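PDB 6QE7: anti-sigma-I factor RsgI3 from Clostridium thermocellum, which probably restrains the sigma factor SigI3 and senses plant-wall polysaccharide outside the cell through a pectin-binding pair of PA14 domains, the part present here. Local coordinates for residues A[75-83]-A[94-105]. Sequence-based numbering, arbitrary orientation.
Sequences WVDGVLLID and SEQIYLEAGKKY
Ile97 carries the middle of this contact, reaching from strand 91-99 to the hairpin 75-83. Its CB points toward the hairpin, and there the side chain forks. CG2 meets Leu81 CD1 at 3.9 Å, the two side chains crossing at about a right angle. The longer branch leaves with CG1 anti to the backbone N (chi1 179°), and its end, CD1, lies 3.8 Å from Val76 O and, tip to tip, 4.1 Å from Val79 CG2. Val76 to Val79 is a type I' turn, joining strands 72-76 and 79-84. That hairpin belongs to one antiparallel sheet of the first PA14 domain and strand 91-99 to the other, so the two layers of the beta-sandwich meet here along a partly open margin, with Val76, Ile82 and Leu99 buried. A classic beta bulge sets Leu81 and Ile82 opposite Leu74; Leu81 CB packs 3.8 Å from Glu95 CB, while Ile82 CD1 reaches Ser94 CA. Glu95 bends away at chi2, and its OE1 accepts a hydrogen bond from Gln96 N (2.9 Å). Within the turn, Asp77 OD1 comes to the edge of the Tyr105 ring, 3.7 Å from Tyr105 CD1, with carboxylate and ring planes 71° apart. Leu99 CD2 sits over the centre of one ring face.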
# COMPACT_ATOMS: atom_id res chain seq x y z
N TRP A 75 14.74 7.45 -11.05
CA TRP A 75 15.03 6.88 -12.38
C TRP A 75 15.05 8.02 -13.39
O TRP A 75 14.06 8.82 -13.42
CB TRP A 75 14.03 5.80 -12.85
CG TRP A 75 13.94 4.58 -12.02
CD1 TRP A 75 14.47 3.37 -12.31
CD2 TRP A 75 13.19 4.40 -10.81
NE1 TRP A 75 14.15 2.48 -11.32
CE2 TRP A 75 13.33 3.06 -10.43
CE3 TRP A 75 12.46 5.25 -9.98
CZ2 TRP A 75 12.73 2.52 -9.29
CZ3 TRP A 75 11.86 4.71 -8.87
CH2 TRP A 75 12.01 3.37 -8.51
N VAL A 76 16.09 8.04 -14.21
CA VAL A 76 16.13 8.85 -15.46
C VAL A 76 16.48 7.91 -16.62
O VAL A 76 17.42 7.13 -16.50
CB VAL A 76 17.13 10.01 -15.32
CG1 VAL A 76 17.25 10.81 -16.63
CG2 VAL A 76 16.81 10.93 -14.15
N ASP A 77 15.68 7.90 -17.67
CA ASP A 77 15.98 7.12 -18.90
C ASP A 77 15.98 5.65 -18.53
O ASP A 77 16.69 4.89 -19.22
CB ASP A 77 17.33 7.51 -19.51
CG ASP A 77 17.44 7.05 -20.94
OD1 ASP A 77 16.34 6.89 -21.60
OD2 ASP A 77 18.57 6.84 -21.36
N GLY A 78 15.19 5.31 -17.50
CA GLY A 78 14.98 3.95 -17.03
C GLY A 78 16.17 3.47 -16.25
O GLY A 78 16.12 2.40 -15.79
N VAL A 79 17.15 4.33 -15.99
CA VAL A 79 18.30 3.97 -15.14
C VAL A 79 17.93 4.36 -13.71
O VAL A 79 17.48 5.49 -13.48
CB VAL A 79 19.60 4.65 -15.60
CG1 VAL A 79 20.70 4.30 -14.69
CG2 VAL A 79 19.93 4.34 -17.06
N LEU A 80 18.13 3.44 -12.77
CA LEU A 80 17.95 3.80 -11.34
C LEU A 80 19.23 4.50 -10.89
O LEU A 80 20.22 3.81 -10.67
CB LEU A 80 17.67 2.53 -10.53
CG LEU A 80 17.54 2.69 -9.02
CD1 LEU A 80 16.41 3.62 -8.67
CD2 LEU A 80 17.28 1.33 -8.35
N LEU A 81 19.22 5.83 -10.77
CA LEU A 81 20.43 6.64 -10.46
C LEU A 81 20.61 6.71 -8.94
O LEU A 81 21.75 6.65 -8.53
CB LEU A 81 20.23 8.05 -11.01
CG LEU A 81 20.27 8.15 -12.54
CD1 LEU A 81 20.06 9.58 -13.00
CD2 LEU A 81 21.56 7.57 -13.04
N ILE A 82 19.51 6.91 -8.17
CA ILE A 82 19.51 7.07 -6.69
C ILE A 82 18.50 6.12 -6.06
O ILE A 82 17.31 6.10 -6.47
CB ILE A 82 19.25 8.52 -6.31
CG1 ILE A 82 20.20 9.48 -7.01
CG2 ILE A 82 19.38 8.69 -4.82
CD1 ILE A 82 19.66 10.89 -7.05
N ASP A 83 19.02 5.35 -5.12
CA ASP A 83 18.30 4.28 -4.39
C ASP A 83 18.62 4.50 -2.92
O ASP A 83 19.56 3.92 -2.44
CB ASP A 83 18.66 2.88 -4.86
CG ASP A 83 17.71 1.81 -4.33
OD1 ASP A 83 16.85 2.14 -3.54
OD2 ASP A 83 17.84 0.67 -4.72
N SER A 94 23.08 12.02 -5.06
CA SER A 94 23.21 12.47 -6.45
C SER A 94 23.82 11.36 -7.29
O SER A 94 24.52 10.55 -6.68
CB SER A 94 24.09 13.69 -6.47
OG SER A 94 25.40 13.41 -5.91
N GLU A 95 23.67 11.43 -8.62
CA GLU A 95 24.34 10.55 -9.58
C GLU A 95 24.38 11.24 -10.92
O GLU A 95 23.66 12.23 -11.11
CB GLU A 95 23.63 9.18 -9.75
CG GLU A 95 24.45 8.03 -9.13
CD GLU A 95 25.90 7.76 -9.61
OE1 GLU A 95 26.28 8.20 -10.78
OE2 GLU A 95 26.67 7.09 -8.83
N GLN A 96 25.17 10.70 -11.83
CA GLN A 96 25.40 11.31 -13.15
C GLN A 96 24.93 10.39 -14.22
O GLN A 96 24.91 9.18 -14.00
CB GLN A 96 26.89 11.66 -13.40
CG GLN A 96 27.55 12.31 -12.18
CD GLN A 96 29.03 12.53 -12.40
OE1 GLN A 96 29.55 12.46 -13.52
NE2 GLN A 96 29.77 12.73 -11.33
N ILE A 97 24.58 10.99 -15.35
CA ILE A 97 24.11 10.28 -16.55
C ILE A 97 24.34 11.27 -17.70
O ILE A 97 24.19 12.49 -17.49
CB ILE A 97 22.64 9.88 -16.38
CG1 ILE A 97 22.13 9.16 -17.61
CG2 ILE A 97 21.78 11.10 -16.10
CD1 ILE A 97 20.90 8.26 -17.39
N TYR A 98 24.63 10.77 -18.88
CA TYR A 98 24.92 11.64 -20.03
C TYR A 98 23.63 11.80 -20.79
O TYR A 98 23.02 10.78 -21.15
CB TYR A 98 26.05 11.11 -20.91
CG TYR A 98 26.35 11.96 -22.11
CD1 TYR A 98 25.57 11.83 -23.25
CD2 TYR A 98 27.33 12.93 -22.11
CE1 TYR A 98 25.77 12.63 -24.37
CE2 TYR A 98 27.57 13.72 -23.24
CZ TYR A 98 26.76 13.59 -24.36
OH TYR A 98 26.93 14.30 -25.54
N LEU A 99 23.21 13.06 -21.03
CA LEU A 99 22.00 13.33 -21.84
C LEU A 99 22.33 14.30 -22.99
O LEU A 99 23.33 15.10 -22.87
CB LEU A 99 20.90 13.89 -20.92
CG LEU A 99 20.66 13.11 -19.62
CD1 LEU A 99 19.87 13.97 -18.67
CD2 LEU A 99 19.92 11.80 -19.92
N GLU A 100 21.44 14.25 -23.97
CA GLU A 100 21.40 14.99 -25.24
C GLU A 100 20.34 16.13 -25.19
O GLU A 100 19.12 15.85 -25.01
CB GLU A 100 21.06 14.00 -26.34
CG GLU A 100 22.09 12.91 -26.52
CD GLU A 100 21.86 12.27 -27.88
OE1 GLU A 100 21.95 13.00 -28.94
OE2 GLU A 100 21.51 11.08 -27.90
N ALA A 101 20.81 17.36 -25.38
CA ALA A 101 20.01 18.60 -25.52
C ALA A 101 18.73 18.34 -26.32
O ALA A 101 18.80 17.79 -27.40
CB ALA A 101 20.89 19.62 -26.21
N GLY A 102 17.57 18.68 -25.75
CA GLY A 102 16.29 18.70 -26.47
C GLY A 102 15.58 17.37 -26.55
O GLY A 102 14.41 17.34 -27.00
N LYS A 103 16.24 16.29 -26.15
CA LYS A 103 15.59 14.96 -26.05
C LYS A 103 14.79 14.91 -24.74
O LYS A 103 15.27 15.51 -23.71
CB LYS A 103 16.67 13.88 -26.22
CG LYS A 103 17.36 13.82 -27.60
CD LYS A 103 16.41 13.51 -28.77
CE LYS A 103 16.83 14.03 -30.13
NZ LYS A 103 16.44 15.45 -30.32
N LYS A 104 13.59 14.33 -24.79
CA LYS A 104 12.72 14.07 -23.61
C LYS A 104 12.97 12.64 -23.05
O LYS A 104 12.74 11.64 -23.77
CB LYS A 104 11.25 14.17 -24.02
CG LYS A 104 10.70 15.60 -24.19
CD LYS A 104 9.26 15.59 -24.67
CE LYS A 104 8.70 16.92 -25.11
NZ LYS A 104 9.76 17.92 -25.35
N TYR A 105 13.41 12.56 -21.80
CA TYR A 105 13.78 11.29 -21.13
C TYR A 105 12.72 10.98 -20.05
O TYR A 105 12.32 11.93 -19.32
CB TYR A 105 15.21 11.42 -20.58
CG TYR A 105 16.31 11.58 -21.60
CD1 TYR A 105 16.85 10.50 -22.29
CD2 TYR A 105 16.86 12.82 -21.85
CE1 TYR A 105 17.89 10.66 -23.22
CE2 TYR A 105 17.89 12.99 -22.76
CZ TYR A 105 18.42 11.92 -23.47
OH TYR A 105 19.48 12.15 -24.34